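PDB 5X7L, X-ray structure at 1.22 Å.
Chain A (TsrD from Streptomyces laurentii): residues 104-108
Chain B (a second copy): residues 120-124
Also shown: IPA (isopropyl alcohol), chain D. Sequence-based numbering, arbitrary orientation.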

# COMPACT_ATOMS: atom_id res chain seq x y z
N VAL A 104 4.01 11.76 -1.52
CA VAL A 104 3.04 10.74 -1.12
C VAL A 104 3.66 9.36 -1.05
O VAL A 104 4.65 9.06 -1.72
CB VAL A 104 1.83 10.70 -2.09
CG1 VAL A 104 1.04 12.00 -2.01
CG2 VAL A 104 2.26 10.39 -3.51
N GLY A 105 3.07 8.51 -0.22
CA GLY A 105 3.55 7.15 -0.05
C GLY A 105 2.89 6.17 -1.00
O GLY A 105 1.77 6.38 -1.48
N LEU A 106 3.60 5.08 -1.25
CA LEU A 106 3.04 3.95 -1.97
C LEU A 106 3.69 2.68 -1.46
O LEU A 106 4.76 2.71 -0.84
CB LEU A 106 3.25 4.12 -3.48
CG LEU A 106 4.71 4.23 -3.92
CD1 LEU A 106 5.00 3.36 -5.13
CD2 LEU A 106 5.15 5.68 -4.11
N ILE A 107 3.01 1.56 -1.69
CA ILE A 107 3.61 0.25 -1.46
C ILE A 107 3.34 -0.60 -2.69
O ILE A 107 2.18 -0.76 -3.10
CB ILE A 107 3.04 -0.45 -0.20
CG1 ILE A 107 3.28 0.40 1.05
CG2 ILE A 107 3.68 -1.83 -0.04
CD1 ILE A 107 2.51 -0.08 2.27
N ASP A 108 4.41 -1.10 -3.29
CA ASP A 108 4.34 -2.02 -4.43
C ASP A 108 4.77 -3.41 -3.99
O ASP A 108 5.79 -3.56 -3.32
CB ASP A 108 5.27 -1.58 -5.56
CG ASP A 108 4.82 -0.32 -6.25
OD1 ASP A 108 3.75 0.22 -5.93
OD2 ASP A 108 5.57 0.14 -7.14
C1 IPA D . 5.02 -0.22 -10.20
C2 IPA D . 4.66 1.26 -10.22
C3 IPA D . 3.19 1.43 -10.56
O2 IPA D . 4.93 1.86 -8.96
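Chain B, residues 120-124: HWDEM

Two β-strands need not pair edge to edge in order to pack; they may also cross face to face, with side chains rather than backbone hydrogen bonds filling the space between them. The two copies of TsrD offer a compact example. Residues 104-108 of chain A and 120-124 of chain B are both extended, with phi between -149° and -91° and psi between 123° and 163°. Their N-to-C directions differ by 92°, with a signed crossing angle of -92°, so the strands are neither parallel nor antiparallel but nearly perpendicular. The axes approach to 6.8 Å, and the nearest CA atoms, those of Leu106(A) and Glu123(B), are 6.4 Å apart. No direct hydrogen bond joins the stretches, and the contact is small, burying 180 Å² over both sides.

The apolar part of the crossing centres on Ile107(A), whose CA-to-CB bond points toward chain B. With chi1 in m and chi2 in t, its side chain reaches the backbone of the other strand: CD1 of Ile107(A) lies 4.1 Å from C of Asp122(B) and 4.3 Å from O of Trp121(B). CG1 of Ile107(A) meets CG of Glu123(B) at 3.9 Å, a packing of methylene against methylene that uses the aliphatic portion of an acidic residue. Alternation along the strands limits the participants. Leu106(A) and Asp122(B) point away, while Trp121(B) starts toward chain A but its end leads away.

Glu123(B) also shows how a carboxylate can settle over a glycine. It points toward chain A, with chi1 and chi2 both in m, and brings OE2 to 3.2 Å from C of Gly105(A) and 3.6 Å from N of Leu106(A). The absence of a side chain at Gly105(A) is what makes room: an ideal CB there would point toward chain B and fall 2.3 Å from OE2 of Glu123(B), a clash. Proximity alone does not make a polar bond, for O of Gly105(A) and OE2 of Glu123(B), 3.5 Å apart, are both acceptors.

A water can supply the link that the two strands do not make directly. Water 1 lies 2.7 Å from OE2 of Glu123(B) and 3.1 Å from O of Leu106(A), as donor in both hydrogen bonds, the second of them weak; with other acceptors in reach, its two protons cannot serve all of them at once. Away from the crossing, Asp108(A) engages an isopropyl alcohol, probably from the crystallisation liquor, whose O2 donates to OD2 of Asp108(A) at 2.6 Å.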

# COMPACT_ATOMS: atom_id res chain seq x y z
N HIS B 120 2.85 -0.38 12.48
CA HIS B 120 2.58 -0.61 11.06
C HIS B 120 2.80 0.64 10.22
O HIS B 120 2.81 1.76 10.72
CB HIS B 120 1.15 -1.12 10.83
CG HIS B 120 0.09 -0.09 11.05
ND1 HIS B 120 -0.60 0.03 12.24
CD2 HIS B 120 -0.41 0.87 10.23
CE1 HIS B 120 -1.47 1.02 12.15
NE2 HIS B 120 -1.37 1.55 10.94
N TRP B 121 2.97 0.39 8.92
CA TRP B 121 2.96 1.40 7.87
C TRP B 121 1.99 0.86 6.84
O TRP B 121 2.04 -0.32 6.51
CB TRP B 121 4.33 1.58 7.23
CG TRP B 121 5.44 1.90 8.18
CD1 TRP B 121 5.94 3.14 8.45
CD2 TRP B 121 6.20 0.97 8.96
NE1 TRP B 121 6.97 3.04 9.36
CE2 TRP B 121 7.15 1.72 9.69
CE3 TRP B 121 6.17 -0.42 9.12
CZ2 TRP B 121 8.06 1.13 10.56
CZ3 TRP B 121 7.08 -1.01 9.99
CH2 TRP B 121 8.01 -0.23 10.70
N ASP B 122 1.11 1.70 6.30
CA ASP B 122 0.09 1.18 5.40
C ASP B 122 -0.24 2.14 4.28
O ASP B 122 0.10 3.32 4.33
CB ASP B 122 -1.18 0.87 6.19
CG ASP B 122 -1.87 2.11 6.70
OD1 ASP B 122 -1.30 2.78 7.58
OD2 ASP B 122 -2.98 2.41 6.22
N GLU B 123 -0.88 1.59 3.25
CA GLU B 123 -1.58 2.39 2.24
C GLU B 123 -2.91 1.70 1.94
O GLU B 123 -2.97 0.48 1.83
CB GLU B 123 -0.77 2.52 0.96
CG GLU B 123 0.59 3.19 1.10
CD GLU B 123 0.53 4.66 1.49
OE1 GLU B 123 -0.55 5.28 1.48
OE2 GLU B 123 1.61 5.21 1.80
N MSE B 124 -3.96 2.50 1.83
CA MSE B 124 -5.30 2.03 1.48
C MSE B 124 -5.80 2.88 0.34
O MSE B 124 -5.43 4.05 0.23
CB MSE B 124 -6.24 2.11 2.69
CG MSE B 124 -7.72 1.87 2.35
SE MSE B 124 -8.92 2.00 3.90
CE MSE B 124 -8.58 0.18 4.46
O HOH W 1 4.04 4.08 1.80